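PDB 5I0P: beta-lactamase domain protein from Burkholderia ambifaria, which binds two zinc ions in a metallo-beta-lactamase fold and is probably a metal-dependent hydrolase whose substrate is not established. Local coordinates for residues Val100-Pro105 with Tyr211-Glu216; Glu248-Pro253 with Leu344-Gly349. All coordinates share one frame; numbering follows the deposited sequence.

Interaction 1 of 2, residues Val100-Pro105 with Tyr211-Glu216; sequences VTHCHP and YGHSPE. With ZN (zinc ion), chain E.
Different side-chain torsions bring His102 and His213 to one zinc ion: CG of His213 stands anti to its backbone N (chi1 177°), while CG of His102 sits between its backbone N and carbonyl carbon (chi1 68°). His104 completes the trio. The zinc is bound by His102 NE2 at 2.4 Å, by His104 ND1 at 2.1 Å and by His213 NE2 at 2.3 Å. His104 thus uses the ring nitrogen next to CG, which also brings its CB to 3.4 Å from the zinc; the other two histidines reach in with the far nitrogen. The rings of His104 and His213 form an offset edge-to-face pair, planes at 87°, with His104 CE1 over one face of His213. His102 NE2 instead lies at the edge of the His213 ring. This is the first zinc site of the metallo-beta-lactamase fold: 100-105 opens the HxHxDH motif after strand 95-99, and the loop 211-216 joins strands 203-210 and 217-222 of the other large sheet. Asp232 is the fourth ligand and also binds the second zinc, with Asp106, His107 and His277. Second-shell bonds steady the rings. His102 ND1 donates to Thr101 OG1 at 2.9 Å, and the ND1 atom of His213 is bonded to the backbone O of Asn241. On the far edge of His104, NE2 donates to a water 3.0 Å away, which bonds back only weakly to His213 O. Ser214 OG packs 3.5 Å from His102 CB and is hydrogen-bonded to Glu133, whose carboxylate also takes the backbone N of Cys103 and of Glu216.

Interaction 2 of 2, residues Glu248-Pro253 with Leu344-Gly349; sequences EPEANP and LLWLAG
A water bridges Leu344 and Asn252, donating to Leu344 O at 2.7 Å and accepting from Asn252 ND2 at 3.0 Å. Asn252 carries much of the contact. Its CG is anti to the backbone N (chi1 -158°), which extends the amide toward the helix; there OD1 lies 3.4 Å from Leu344 CA and touches CB of the same leucine. The flank of the asparagine meets Leu347, whose CD1 sits 3.6 Å from Asn252 CB, the two side chains running alongside each other and pointing opposite ways. The same methyl packs against the carbonyl O of Glu250. The contact joins the last turn of helix 333-347, in the C-terminal helical region, to the loop leading into helix 253-260 of the metallo-beta-lactamase fold. Asn252 is the N-cap of that second helix, its OD1 weakly bonded to Ala255 N. Gly349 closes helix 333-347 in a Schellman motif, its N bonded to Trp346 O. At the outer margin, Glu250 CG meets the indole of Trp346 in its plane, 4.0 Å from CH2; the ring also makes a cation-pi contact with Arg353. Asn343 ND2 bonds to Pro249 O and Ala251 O, tying the helix to the type I turn Glu248-Ala251.

How the interactions relate
The centres of the two interactions lie about 19 Å apart, and they follow in series along the chain: 100-105 and 211-216 come before 248-253 and 344-349. Interaction 1 is near the centre of the molecule, where loops from the two large sheets converge on zinc. Interaction 2 is at the surface, its centre about 21 Å from the centre of the chain, between the loop before helix 253-260 and the end of helix 333-347. They touch directly where Gly212 O packs 3.3 Å from Pro253 CB. The metal-binding loop 211-216 therefore abuts the start of helix 253-260, while residues 248-252, just before it, meet the end of helix 333-347; the C-terminal region thus reaches the zinc-site loop indirectly, through 248-253.

Interaction 1 of 2, residues Val100-Pro105 with Tyr211-Glu216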
loop_
_atom_site.group_PDB
_atom_site.type_symbol
_atom_site.label_atom_id
_atom_site.label_comp_id
_atom_site.label_asym_id
_atom_site.label_seq_id
_atom_site.Cartn_x
_atom_site.Cartn_y
_atom_site.Cartn_z
ATOM N N VAL A 100 -0.860 9.217 -6.194
ATOM C CA VAL A 100 -0.182 8.006 -5.730
ATOM C C VAL A 100 -0.490 7.742 -4.252
ATOM O O VAL A 100 -0.318 8.625 -3.404
ATOM C CB VAL A 100 1.335 8.089 -5.969
ATOM C CG1 VAL A 100 2.054 6.940 -5.247
ATOM C CG2 VAL A 100 1.597 8.060 -7.467
ATOM N N THR A 101 -0.915 6.515 -3.942
ATOM C CA THR A 101 -1.307 6.200 -2.573
ATOM C C THR A 101 -0.111 6.174 -1.616
ATOM O O THR A 101 -0.226 6.583 -0.450
ATOM C CB THR A 101 -2.058 4.854 -2.540
ATOM O OG1 THR A 101 -1.255 3.808 -3.106
ATOM C CG2 THR A 101 -3.362 4.931 -3.275
ATOM N N HIS A 102 1.023 5.659 -2.068
ATOM C CA HIS A 102 2.161 5.487 -1.194
ATOM C C HIS A 102 3.333 5.061 -2.068
ATOM O O HIS A 102 3.158 4.770 -3.255
ATOM C CB HIS A 102 1.872 4.495 -0.053
ATOM C CG HIS A 102 1.693 3.058 -0.467
ATOM N ND1 HIS A 102 0.622 2.608 -1.214
ATOM C CD2 HIS A 102 2.438 1.961 -0.188
ATOM C CE1 HIS A 102 0.715 1.303 -1.380
ATOM N NE2 HIS A 102 1.810 0.890 -0.768
ATOM N N CYS A 103 4.538 5.046 -1.479
ATOM C CA CYS A 103 5.754 5.059 -2.287
ATOM C C CYS A 103 6.268 3.677 -2.677
ATOM O O CYS A 103 7.342 3.590 -3.296
ATOM C CB CYS A 103 6.876 5.816 -1.558
ATOM S SG CYS A 103 7.507 4.969 -0.082
ATOM N N HIS A 104 5.564 2.599 -2.330
ATOM C CA HIS A 104 6.059 1.281 -2.732
ATOM C C HIS A 104 6.115 1.184 -4.255
ATOM O O HIS A 104 5.278 1.767 -4.972
ATOM C CB HIS A 104 5.213 0.158 -2.135
ATOM C CG HIS A 104 5.399 0.029 -0.654
ATOM N ND1 HIS A 104 4.461 -0.537 0.179
ATOM C CD2 HIS A 104 6.399 0.454 0.149
ATOM C CE1 HIS A 104 4.882 -0.469 1.428
ATOM N NE2 HIS A 104 6.056 0.126 1.438
ATOM N N PRO A 105 7.112 0.463 -4.769
ATOM C CA PRO A 105 7.453 0.562 -6.201
ATOM C C PRO A 105 6.300 0.206 -7.151
ATOM O O PRO A 105 6.209 0.779 -8.252
ATOM C CB PRO A 105 8.610 -0.433 -6.345
ATOM C CG PRO A 105 9.081 -0.657 -4.991
ATOM C CD PRO A 105 7.947 -0.512 -4.065
ATOM N N TYR A 211 -1.046 4.205 8.634
ATOM C CA TYR A 211 0.329 4.118 9.108
ATOM C C TYR A 211 0.700 2.660 9.351
ATOM O O TYR A 211 -0.162 1.791 9.462
ATOM C CB TYR A 211 0.511 4.975 10.370
ATOM C CG TYR A 211 0.147 6.420 10.125
ATOM C CD1 TYR A 211 1.075 7.306 9.588
ATOM C CD2 TYR A 211 -1.128 6.882 10.377
ATOM C CE1 TYR A 211 0.739 8.631 9.319
ATOM C CE2 TYR A 211 -1.479 8.182 10.114
ATOM C CZ TYR A 211 -0.539 9.060 9.587
ATOM O OH TYR A 211 -0.895 10.365 9.326
ATOM N N GLY A 212 1.998 2.387 9.438
ATOM C CA GLY A 212 2.431 1.038 9.733
ATOM C C GLY A 212 2.882 0.240 8.531
ATOM O O GLY A 212 3.814 -0.562 8.630
ATOM N N HIS A 213 2.217 0.430 7.393
ATOM C CA HIS A 213 2.646 -0.160 6.128
ATOM C C HIS A 213 3.679 0.715 5.415
ATOM O O HIS A 213 4.634 0.205 4.825
ATOM C CB HIS A 213 1.411 -0.419 5.253
ATOM C CG HIS A 213 1.725 -0.951 3.893
ATOM N ND1 HIS A 213 2.255 -2.209 3.685
ATOM C CD2 HIS A 213 1.526 -0.419 2.665
ATOM C CE1 HIS A 213 2.420 -2.403 2.387
ATOM N NE2 HIS A 213 1.973 -1.336 1.746
ATOM N N SER A 214 3.530 2.027 5.518
ATOM C CA SER A 214 4.359 3.000 4.815
ATOM C C SER A 214 4.258 4.319 5.578
ATOM O O SER A 214 3.421 4.445 6.490
ATOM C CB SER A 214 3.900 3.172 3.356
ATOM O OG SER A 214 2.562 3.638 3.286
ATOM N N PRO A 215 5.106 5.315 5.246
ATOM C CA PRO A 215 5.159 6.532 6.072
ATOM C C PRO A 215 3.812 7.180 6.333
ATOM O O PRO A 215 3.492 7.514 7.488
ATOM C CB PRO A 215 6.060 7.464 5.244
ATOM C CG PRO A 215 6.945 6.590 4.526
ATOM C CD PRO A 215 6.152 5.351 4.206
ATOM N N GLU A 216 3.012 7.359 5.280
ATOM C CA GLU A 216 1.819 8.188 5.337
ATOM C C GLU A 216 0.905 7.797 4.184
ATOM O O GLU A 216 0.767 8.544 3.202
ATOM C CB GLU A 216 2.194 9.677 5.273
ATOM C CG GLU A 216 1.036 10.618 5.597
ATOM C CD GLU A 216 1.350 12.122 5.334
ATOM O OE1 GLU A 216 2.514 12.504 5.032
ATOM O OE2 GLU A 216 0.415 12.934 5.454
HETATM ZN ZN ZN E . 2.648 -1.351 -0.424
HETATM O O HOH W 1 7.646 1.387 3.685
#

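Interaction 2 of 2, residues Glu248-Pro253 with Leu344-Gly349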
loop_
_atom_site.group_PDB
_atom_site.type_symbol
_atom_site.label_atom_id
_atom_site.label_comp_id
_atom_site.label_asym_id
_atom_site.label_seq_id
_atom_site.Cartn_x
_atom_site.Cartn_y
_atom_site.Cartn_z
ATOM N N GLU A 248 14.514 2.838 11.529
ATOM C CA GLU A 248 13.718 3.191 12.698
ATOM C C GLU A 248 13.544 1.911 13.516
ATOM O O GLU A 248 12.464 1.317 13.577
ATOM C CB GLU A 248 12.399 3.806 12.245
ATOM C CG GLU A 248 11.567 4.427 13.298
ATOM C CD GLU A 248 10.174 4.577 12.798
ATOM O OE1 GLU A 248 10.027 4.614 11.558
ATOM O OE2 GLU A 248 9.231 4.623 13.612
ATOM N N PRO A 249 14.606 1.480 14.198
ATOM C CA PRO A 249 14.647 0.094 14.712
ATOM C C PRO A 249 13.769 -0.156 15.918
ATOM O O PRO A 249 13.433 -1.319 16.177
ATOM C CB PRO A 249 16.126 -0.109 15.064
ATOM C CG PRO A 249 16.647 1.282 15.335
ATOM C CD PRO A 249 15.865 2.220 14.418
ATOM N N GLU A 250 13.375 0.881 16.655
ATOM C CA GLU A 250 12.394 0.770 17.731
ATOM C C GLU A 250 10.953 1.017 17.252
ATOM O O GLU A 250 10.082 1.281 18.084
ATOM C CB GLU A 250 12.720 1.756 18.859
ATOM C CG GLU A 250 14.090 1.618 19.511
ATOM C CD GLU A 250 15.194 2.419 18.796
ATOM O OE1 GLU A 250 14.886 3.416 18.086
ATOM O OE2 GLU A 250 16.381 2.043 18.955
ATOM N N ALA A 251 10.687 0.970 15.949
ATOM C CA ALA A 251 9.350 1.326 15.469
ATOM C C ALA A 251 8.266 0.340 15.937
ATOM O O ALA A 251 8.524 -0.816 16.280
ATOM C CB ALA A 251 9.315 1.407 13.938
ATOM N N ASN A 252 7.023 0.815 15.916
ATOM C CA ASN A 252 5.860 0.000 16.248
ATOM C C ASN A 252 4.864 -0.018 15.079
ATOM O O ASN A 252 3.724 0.447 15.210
ATOM C CB ASN A 252 5.196 0.504 17.527
ATOM C CG ASN A 252 4.347 -0.561 18.192
ATOM O OD1 ASN A 252 4.125 -1.645 17.623
ATOM N ND2 ASN A 252 3.859 -0.266 19.396
ATOM N N PRO A 253 5.267 -0.547 13.914
ATOM C CA PRO A 253 4.367 -0.476 12.761
ATOM C C PRO A 253 3.096 -1.291 12.915
ATOM O O PRO A 253 2.058 -0.892 12.369
ATOM C CB PRO A 253 5.241 -0.972 11.594
ATOM C CG PRO A 253 6.315 -1.774 12.228
ATOM C CD PRO A 253 6.566 -1.162 13.559
ATOM N N LEU A 344 5.757 -4.699 19.039
ATOM C CA LEU A 344 4.461 -4.344 19.593
ATOM C C LEU A 344 4.350 -4.847 21.027
ATOM O O LEU A 344 3.968 -4.094 21.938
ATOM C CB LEU A 344 3.347 -4.900 18.705
ATOM C CG LEU A 344 1.882 -4.633 19.020
ATOM C CD1 LEU A 344 1.045 -4.960 17.769
ATOM C CD2 LEU A 344 1.350 -5.429 20.233
ATOM N N LEU A 345 4.701 -6.125 21.243
ATOM C CA LEU A 345 4.631 -6.711 22.576
ATOM C C LEU A 345 5.618 -6.020 23.496
ATOM O O LEU A 345 5.318 -5.711 24.662
ATOM C CB LEU A 345 4.934 -8.219 22.498
ATOM C CG LEU A 345 4.028 -9.129 21.638
ATOM C CD1 LEU A 345 4.666 -10.487 21.358
ATOM C CD2 LEU A 345 2.628 -9.302 22.238
ATOM N N TRP A 346 6.784 -5.699 22.959
ATOM C CA TRP A 346 7.776 -5.020 23.757
ATOM C C TRP A 346 7.274 -3.640 24.157
ATOM O O TRP A 346 7.263 -3.293 25.347
ATOM C CB TRP A 346 9.090 -4.975 22.981
ATOM C CG TRP A 346 10.114 -4.047 23.548
ATOM C CD1 TRP A 346 10.552 -3.982 24.837
ATOM C CD2 TRP A 346 10.837 -3.045 22.827
ATOM N NE1 TRP A 346 11.507 -3.002 24.960
ATOM C CE2 TRP A 346 11.700 -2.412 23.744
ATOM C CE3 TRP A 346 10.847 -2.633 21.489
ATOM C CZ2 TRP A 346 12.562 -1.373 23.372
ATOM C CZ3 TRP A 346 11.692 -1.586 21.123
ATOM C CH2 TRP A 346 12.541 -0.975 22.061
ATOM N N LEU A 347 6.813 -2.849 23.190
ATOM C CA LEU A 347 6.382 -1.497 23.552
ATOM C C LEU A 347 5.118 -1.508 24.411
ATOM O O LEU A 347 4.862 -0.531 25.120
ATOM C CB LEU A 347 6.208 -0.646 22.293
ATOM C CG LEU A 347 7.582 -0.515 21.628
ATOM C CD1 LEU A 347 7.536 -0.049 20.201
ATOM C CD2 LEU A 347 8.418 0.420 22.466
ATOM N N ALA A 348 4.351 -2.602 24.405
ATOM C CA ALA A 348 3.174 -2.727 25.262
ATOM C C ALA A 348 3.507 -3.180 26.679
ATOM O O ALA A 348 2.609 -3.277 27.512
ATOM C CB ALA A 348 2.176 -3.695 24.656
ATOM N N GLY A 349 4.760 -3.469 26.976
ATOM C CA GLY A 349 5.127 -3.925 28.294
ATOM C C GLY A 349 5.075 -5.426 28.479
ATOM O O GLY A 349 5.421 -5.910 29.563
HETATM O O HOH W 2 2.421 -1.930 21.405
#